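Local coordinates for protein xyloglucan-specific endo-beta-1,4-glucanase BoGH9A (Bacteroides ovatus, PDB 6DHT) that catalyses endohydrolysis of beta-1,4-glucosidic linkages in the xyloglucan backbone, releasing xyloglucan oligosaccharides, at residues 102-105 / 106-109; 456-460 / 461-465; 483-486 / 487-490; 536-540 / 541-545. All coordinates share one frame; numbering follows the deposited sequence.

Contact 1 (102-105 / 106-109); sequences SVLS and PLAD
Two backbone hydrogen bonds open the first turn of helix 105-117 at L104 and S105. A108 N donates to L104 O at 2.9 Å, with an N-H...O angle of 167°. D109 N donates to S105 O at 3.0 Å and is similarly straight. A type I beta turn from S102 to S105 leads into this helix. Its S105 N to S102 O bond measures 3.1 Å.

The polar side chains meet through water. S105 OG and D109 OD2 are 4.0 Å apart, and two waters bridge the serine hydroxyl to the carboxylate. One water lies 2.7 Å from S105 OG and donates to D109 OD1. The other donates to D109 OD2 at 2.9 Å. S105 OG stands anti to its own N (chi1 178°), which puts it beside the carbonyl carbon, on the side where the carboxylate lies. D109 OD1 is also hydrogen-bonded to Q200, so that oxygen has partners from two sources.

The arrangement is the N-terminal start of helix 105-117, where the chain passes from strand 93-99 of the N-terminal beta domain, Ig-like by sequence family, to the helical family 9 part. P106 sits in the first turn. Its CD lies 3.6 Å from both S102 O and V103 O, so the ring packs against the preceding turn.

The apolar contact is between two leucine branches. L104 CD2 and L107 CD2 approach to 4.2 Å. Both leucines are buried and both pack on M471 of helix 461-474. L104 also touches L564, and L107 touches A561, both of helix 551-567.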
# COMPACT_ATOMS: atom_id res chain seq x y z
N SER A 102 -0.91 17.91 -11.56
CA SER A 102 -0.33 17.33 -10.35
C SER A 102 -1.33 17.23 -9.21
O SER A 102 -0.98 17.40 -8.05
CB SER A 102 0.86 18.16 -9.90
OG SER A 102 1.89 18.10 -10.88
N VAL A 103 -2.58 16.94 -9.55
CA VAL A 103 -3.61 16.99 -8.53
C VAL A 103 -3.42 15.90 -7.45
O VAL A 103 -3.75 16.13 -6.29
CB VAL A 103 -5.04 16.99 -9.16
CG1 VAL A 103 -5.36 15.68 -9.76
CG2 VAL A 103 -6.09 17.40 -8.12
N LEU A 104 -2.84 14.76 -7.82
CA LEU A 104 -2.59 13.71 -6.84
C LEU A 104 -1.20 13.78 -6.20
O LEU A 104 -0.84 12.91 -5.43
CB LEU A 104 -2.80 12.31 -7.44
CG LEU A 104 -4.16 12.05 -8.07
CD1 LEU A 104 -4.20 10.65 -8.65
CD2 LEU A 104 -5.27 12.24 -7.06
N SER A 105 -0.40 14.78 -6.52
CA SER A 105 0.93 14.85 -5.95
C SER A 105 0.91 14.98 -4.43
O SER A 105 1.69 14.28 -3.74
CB SER A 105 1.73 15.98 -6.61
OG SER A 105 3.02 16.10 -6.04
N PRO A 106 0.03 15.83 -3.86
CA PRO A 106 0.01 15.89 -2.38
C PRO A 106 -0.41 14.57 -1.75
O PRO A 106 0.06 14.26 -0.67
CB PRO A 106 -0.99 17.01 -2.08
CG PRO A 106 -0.98 17.85 -3.33
CD PRO A 106 -0.80 16.89 -4.45
N LEU A 107 -1.27 13.81 -2.43
CA LEU A 107 -1.67 12.50 -1.95
C LEU A 107 -0.49 11.52 -1.98
O LEU A 107 -0.21 10.84 -1.00
CB LEU A 107 -2.84 11.99 -2.81
CG LEU A 107 -3.30 10.56 -2.53
CD1 LEU A 107 -3.94 10.45 -1.16
CD2 LEU A 107 -4.25 10.12 -3.56
N ALA A 108 0.22 11.47 -3.10
CA ALA A 108 1.35 10.57 -3.23
C ALA A 108 2.41 10.88 -2.17
O ALA A 108 2.95 9.97 -1.53
CB ALA A 108 1.96 10.66 -4.62
N ASP A 109 2.68 12.15 -1.95
CA ASP A 109 3.68 12.58 -0.98
C ASP A 109 3.23 12.27 0.43
O ASP A 109 4.01 11.76 1.24
CB ASP A 109 3.96 14.09 -1.12
CG ASP A 109 4.71 14.46 -2.40
OD1 ASP A 109 5.00 13.58 -3.23
OD2 ASP A 109 4.99 15.66 -2.57
O HOH W 1 4.63 13.99 -5.89
O HOH W 2 2.95 17.61 -3.42

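Contact 2 (456-460 / 461-465); sequences LQTGK and DVYLT. With EDO (1,2-ethanediol), chain N; EDO (1,2-ethanediol), chain L.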
# COMPACT_ATOMS: atom_id res chain seq x y z
N LEU A 456 0.97 -0.08 -18.93
CA LEU A 456 2.39 -0.00 -19.25
C LEU A 456 2.82 -1.09 -20.23
O LEU A 456 3.70 -0.86 -21.06
CB LEU A 456 3.24 -0.08 -17.96
CG LEU A 456 3.15 1.14 -17.03
CD1 LEU A 456 4.12 0.91 -15.88
CD2 LEU A 456 3.45 2.43 -17.71
N GLN A 457 2.18 -2.25 -20.17
CA GLN A 457 2.55 -3.39 -21.01
C GLN A 457 1.96 -3.31 -22.43
O GLN A 457 2.40 -4.04 -23.32
CB GLN A 457 2.12 -4.69 -20.35
CG GLN A 457 2.92 -5.02 -19.07
CD GLN A 457 4.39 -5.26 -19.35
OE1 GLN A 457 4.71 -6.11 -20.16
NE2 GLN A 457 5.27 -4.50 -18.72
N THR A 458 0.98 -2.43 -22.64
CA THR A 458 0.21 -2.42 -23.90
C THR A 458 0.04 -1.05 -24.53
O THR A 458 -0.14 -0.96 -25.76
CB THR A 458 -1.22 -2.96 -23.70
OG1 THR A 458 -1.95 -2.13 -22.77
CG2 THR A 458 -1.20 -4.41 -23.21
N GLY A 459 0.09 0.02 -23.75
CA GLY A 459 -0.23 1.35 -24.24
C GLY A 459 -1.72 1.58 -24.45
O GLY A 459 -2.11 2.61 -25.02
N LYS A 460 -2.56 0.63 -24.02
CA LYS A 460 -4.01 0.78 -24.16
C LYS A 460 -4.57 1.64 -23.04
O LYS A 460 -4.62 1.22 -21.87
CB LYS A 460 -4.71 -0.58 -24.19
CG LYS A 460 -4.38 -1.44 -25.41
CD LYS A 460 -4.98 -2.85 -25.33
CE LYS A 460 -6.48 -2.83 -25.07
NZ LYS A 460 -7.14 -4.13 -25.43
N ASP A 461 -5.00 2.84 -23.42
CA ASP A 461 -5.46 3.87 -22.50
C ASP A 461 -6.59 3.37 -21.60
O ASP A 461 -6.71 3.83 -20.47
CB ASP A 461 -5.95 5.11 -23.26
CG ASP A 461 -4.81 5.94 -23.84
OD1 ASP A 461 -3.69 5.93 -23.30
OD2 ASP A 461 -5.06 6.66 -24.83
N VAL A 462 -7.42 2.45 -22.08
CA VAL A 462 -8.56 1.99 -21.30
C VAL A 462 -8.15 1.43 -19.93
O VAL A 462 -8.84 1.60 -18.94
CB VAL A 462 -9.41 0.96 -22.11
CG1 VAL A 462 -8.64 -0.32 -22.35
CG2 VAL A 462 -10.73 0.69 -21.44
N TYR A 463 -7.00 0.76 -19.86
CA TYR A 463 -6.59 0.21 -18.58
C TYR A 463 -6.24 1.34 -17.60
O TYR A 463 -6.60 1.28 -16.41
CB TYR A 463 -5.37 -0.65 -18.81
CG TYR A 463 -5.60 -1.91 -19.64
CD1 TYR A 463 -6.61 -2.80 -19.35
CD2 TYR A 463 -4.75 -2.21 -20.69
CE1 TYR A 463 -6.79 -3.94 -20.09
CE2 TYR A 463 -4.91 -3.35 -21.42
CZ TYR A 463 -5.91 -4.21 -21.13
OH TYR A 463 -6.08 -5.36 -21.88
N LEU A 464 -5.54 2.36 -18.08
CA LEU A 464 -5.17 3.50 -17.25
C LEU A 464 -6.41 4.30 -16.82
O LEU A 464 -6.52 4.74 -15.68
CB LEU A 464 -4.16 4.37 -17.97
CG LEU A 464 -3.60 5.54 -17.18
CD1 LEU A 464 -2.90 5.03 -15.95
CD2 LEU A 464 -2.67 6.35 -18.04
N THR A 465 -7.35 4.46 -17.75
CA THR A 465 -8.58 5.17 -17.45
C THR A 465 -9.27 4.50 -16.28
O THR A 465 -9.79 5.18 -15.37
CB THR A 465 -9.49 5.16 -18.68
OG1 THR A 465 -8.89 5.96 -19.69
CG2 THR A 465 -10.84 5.77 -18.37
C1 EDO N . -5.09 7.96 -21.15
O1 EDO N . -3.80 7.34 -21.17
C2 EDO N . -6.03 7.15 -20.26
O2 EDO N . -6.06 7.71 -18.94
C1 EDO L . 6.70 -9.19 -21.75
O1 EDO L . 7.83 -9.69 -22.49
C2 EDO L . 7.10 -7.92 -21.02
O2 EDO L . 7.11 -6.83 -21.95
O HOH W 3 -4.88 -6.03 -24.37
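T458 OG1 is held by two backbone groups and lies at the edge of the Y463 ring. It accepts from K460 N at 3.1 Å, a nearly straight bond, and it is also hydrogen-bonded to A454 O. The chi1 of 62° sets OG1 between the backbone N and carbonyl carbon of T458. There it faces the ring edge, near the ring plane, 3.5 Å from Y463 CE2.

K460 O accepts the backbone N-H of Y463 at 3.1 Å, with an N-H...O angle of 149°. The donor stands above the carbonyl plane, 39° out of it.

The lysine side chain runs past the same tyrosine. K460 CB lies 3.9 Å from Y463 CD2. CD lies near CE2, and the bend at chi3 keeps CE beside the ring as well. NZ and OH do not meet directly. One water joins them: it accepts from K460 NZ and donates to Y463 OH at 2.8 Å. D413 of helix 395-416 also bonds that hydroxyl, which fixes the outer end of the ring.

At D461, a bound 1,2-ethanediol donates from its O1 to OD1 at 2.6 Å. The diol probably comes from the crystallisation liquor.

G459 has positive phi, where the chain leaves helix 439-458. The whole is a tight helix-to-helix turn, with an ST turn at T458, linking helices 439-458 and 461-474 of the helical family 9 domain.

Contact 3 (483-486 / 487-490); sequences CYVT and GLGT
L488 reaches back from the far side of a tight turn to lie alongside V485. Its CB is 4.5 Å from C483 SG and also faces V485 O. CG lies 4.1 Å from T486 O. At the tip, CD1 meets V485 CG1 at 4.0 Å. The two side chains point the same way. In L488, CG is anti to the carbonyl carbon (chi1 -68°) and the chain is extended at chi2, which carries CD1 out to the valine branch. Both residues also pack on L107 of helix 105-117.

The backbone between them is a type II beta turn from V485 to L488. Its closing bond, L488 N to V485 O, is weak at 3.4 Å. G487 takes the third position with positive phi (81°). The turn lies in the long loop between helices 461-474 and 499-503 of the family 9 domain, and it reverses the chain.

C483 packs against the other arm beyond the turn. Its SG lies 3.7 Å from L488 O and 4.2 Å from G489 CA. G489, without a side chain, lies close against C483, so the two arms of the loop come together here.

The CB of T486 starts off away from 487-490; its buried OG1 is hydrogen-bonded to I510 O and F513 N. These bonds tie the corner of the turn to a neighbouring loop, on the side nearer the predicted active-site residue D539.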
# COMPACT_ATOMS: atom_id res chain seq x y z
N CYS A 483 -13.61 10.71 1.55
CA CYS A 483 -12.27 10.52 1.03
C CYS A 483 -11.57 9.73 2.12
O CYS A 483 -11.41 10.24 3.23
CB CYS A 483 -11.59 11.85 0.84
SG CYS A 483 -9.83 11.74 0.52
N TYR A 484 -11.21 8.49 1.82
CA TYR A 484 -10.78 7.54 2.85
C TYR A 484 -9.31 7.63 3.26
O TYR A 484 -8.74 6.69 3.77
CB TYR A 484 -11.10 6.10 2.39
CG TYR A 484 -12.56 5.71 2.34
CD1 TYR A 484 -13.26 5.42 3.51
CD2 TYR A 484 -13.20 5.52 1.14
CE1 TYR A 484 -14.56 4.99 3.46
CE2 TYR A 484 -14.53 5.09 1.07
CZ TYR A 484 -15.19 4.84 2.24
OH TYR A 484 -16.51 4.40 2.20
N VAL A 485 -8.71 8.80 3.07
CA VAL A 485 -7.32 9.03 3.41
C VAL A 485 -7.28 10.17 4.42
O VAL A 485 -7.78 11.27 4.15
CB VAL A 485 -6.49 9.44 2.19
CG1 VAL A 485 -5.04 9.62 2.59
CG2 VAL A 485 -6.56 8.37 1.10
N THR A 486 -6.66 9.94 5.56
CA THR A 486 -6.61 10.97 6.61
C THR A 486 -5.92 12.24 6.13
O THR A 486 -4.93 12.19 5.40
CB THR A 486 -5.91 10.47 7.90
OG1 THR A 486 -4.56 10.10 7.61
CG2 THR A 486 -6.60 9.26 8.49
N GLY A 487 -6.46 13.38 6.52
CA GLY A 487 -5.82 14.65 6.25
C GLY A 487 -6.03 15.22 4.86
O GLY A 487 -5.51 16.30 4.57
N LEU A 488 -6.77 14.53 4.00
CA LEU A 488 -6.97 15.01 2.64
C LEU A 488 -8.44 15.05 2.26
O LEU A 488 -9.26 14.44 2.93
CB LEU A 488 -6.23 14.12 1.67
CG LEU A 488 -4.70 14.22 1.80
CD1 LEU A 488 -4.12 13.14 0.99
CD2 LEU A 488 -4.17 15.58 1.34
N GLY A 489 -8.78 15.78 1.21
CA GLY A 489 -10.17 15.87 0.76
C GLY A 489 -11.01 16.75 1.65
O GLY A 489 -10.49 17.50 2.48
N THR A 490 -12.31 16.63 1.46
CA THR A 490 -13.30 17.43 2.16
C THR A 490 -13.91 16.73 3.35
O THR A 490 -14.17 17.37 4.37
CB THR A 490 -14.42 17.79 1.17
OG1 THR A 490 -13.88 18.63 0.16
CG2 THR A 490 -15.53 18.54 1.88

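Contact 4 (536-540 / 541-545); sequences SYVDT and EDSYA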
# COMPACT_ATOMS: atom_id res chain seq x y z
N SER A 536 -20.84 -0.00 5.15
CA SER A 536 -20.46 -0.58 6.43
C SER A 536 -19.12 -0.04 6.93
O SER A 536 -18.18 -0.80 7.14
CB SER A 536 -20.38 -2.10 6.35
OG SER A 536 -21.66 -2.63 6.02
N TYR A 537 -19.10 1.26 7.17
CA TYR A 537 -17.90 1.98 7.56
C TYR A 537 -18.29 2.93 8.70
O TYR A 537 -19.30 3.62 8.60
CB TYR A 537 -17.32 2.77 6.34
CG TYR A 537 -16.27 3.77 6.77
CD1 TYR A 537 -15.00 3.33 7.12
CD2 TYR A 537 -16.56 5.12 6.88
CE1 TYR A 537 -14.07 4.21 7.58
CE2 TYR A 537 -15.62 6.00 7.38
CZ TYR A 537 -14.36 5.53 7.69
OH TYR A 537 -13.42 6.39 8.21
N VAL A 538 -17.48 2.94 9.74
CA VAL A 538 -17.62 3.91 10.83
C VAL A 538 -16.28 4.57 11.14
O VAL A 538 -15.28 3.91 11.34
CB VAL A 538 -18.19 3.25 12.15
CG1 VAL A 538 -19.65 2.93 11.96
CG2 VAL A 538 -17.40 2.03 12.56
N ASP A 539 -16.32 5.90 11.24
CA ASP A 539 -15.15 6.68 11.59
C ASP A 539 -15.07 6.85 13.11
O ASP A 539 -15.35 7.93 13.66
CB ASP A 539 -15.20 8.02 10.86
CG ASP A 539 -13.97 8.87 11.11
OD1 ASP A 539 -12.90 8.31 11.45
OD2 ASP A 539 -14.13 10.12 10.96
N THR A 540 -14.69 5.76 13.77
CA THR A 540 -14.46 5.77 15.20
C THR A 540 -13.19 5.00 15.50
O THR A 540 -12.85 4.05 14.78
CB THR A 540 -15.69 5.19 15.98
OG1 THR A 540 -15.90 3.82 15.59
CG2 THR A 540 -16.95 5.99 15.73
N GLU A 541 -12.49 5.39 16.56
CA GLU A 541 -11.20 4.82 16.88
C GLU A 541 -11.24 3.34 17.25
O GLU A 541 -10.23 2.64 17.19
CB GLU A 541 -10.49 5.58 18.00
CG GLU A 541 -10.05 7.01 17.69
CD GLU A 541 -11.11 8.08 17.83
OE1 GLU A 541 -12.31 7.76 17.98
OE2 GLU A 541 -10.76 9.29 17.75
N ASP A 542 -12.41 2.86 17.69
CA ASP A 542 -12.53 1.45 18.05
C ASP A 542 -12.80 0.54 16.87
O ASP A 542 -12.85 -0.67 17.02
CB ASP A 542 -13.63 1.23 19.12
CG ASP A 542 -15.01 1.72 18.67
OD1 ASP A 542 -15.11 2.52 17.71
OD2 ASP A 542 -16.03 1.34 19.31
N SER A 543 -12.96 1.11 15.67
CA SER A 543 -13.29 0.28 14.51
C SER A 543 -12.06 -0.33 13.84
O SER A 543 -11.61 0.17 12.81
CB SER A 543 -14.08 1.05 13.47
OG SER A 543 -14.51 0.17 12.45
N TYR A 544 -11.49 -1.38 14.43
CA TYR A 544 -10.50 -2.23 13.76
C TYR A 544 -11.09 -2.75 12.46
O TYR A 544 -10.37 -2.90 11.46
CB TYR A 544 -10.14 -3.40 14.67
CG TYR A 544 -8.92 -4.22 14.34
CD1 TYR A 544 -7.71 -3.65 13.95
CD2 TYR A 544 -8.93 -5.59 14.54
CE1 TYR A 544 -6.58 -4.42 13.71
CE2 TYR A 544 -7.80 -6.37 14.31
CZ TYR A 544 -6.63 -5.78 13.90
OH TYR A 544 -5.51 -6.55 13.67
N ALA A 545 -12.40 -3.00 12.43
CA ALA A 545 -13.03 -3.66 11.29
C ALA A 545 -13.04 -2.78 10.04
O ALA A 545 -12.92 -3.29 8.91
CB ALA A 545 -14.48 -4.05 11.65
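The chain turns from T540 to S543 in a type I beta turn, closed by a nearly straight bond from S543 N to T540 O at 3.1 Å. The donor stands well above the carbonyl plane, 52° out of it. D539 and S543 each centre an inverse gamma turn, so the backbone bends again just before and at the end of the beta turn.

A short side-chain bond spans the turn. T540 OG1 donates to D542 OD1 at 2.6 Å and meets the carboxylate oxygen nearly along its C-O axis. Both side chains take the same first torsion, T540 OG1 (chi1 61°) and D542 CG each between N and the carbonyl carbon, which brings them together.

V538 touches the other end of the turn. Its CG2 makes a packing contact with S543, 3.4 Å from OG and 3.6 Å from CB. The serine hydroxyl is hydrogen-bonded to S546 OG, which in turn bonds V538 N. S546 thus ties both sides of this contact together.

The CB of D539, a predicted active-site residue, starts away from 541-545. Its carboxylate is held by N547 and by the backbone N of K494 and H495, while E541 OE2 bonds H495 ND1. The turn lies at the end of the loop after helix 499-503, leads into the short, weakly bonded helix of about 544-547, and lies against the loop holding K494 and H495.

Contacts 1 and 3 touch: L107 CD1 lies 3.5 Å from L488 CD1 and 4.0 Å from V485 CG1, so the start of helix 105-117 packs on the turn at 483-490. Contacts 3 and 4 also touch, through Y484 CE1 and Y537 CG at 3.9 Å, where the two rings meet edge-to-face. This gives a chain of packing from contact 1 to contact 4, whose centres are about 26 Å apart. Contact 4 holds the predicted active-site residue D539, and the side chain of T486 in contact 3 is about 7 Å from that of D539. Contact 2 lies farthest from contact 4, about 35 Å between centres, and touches none of the others.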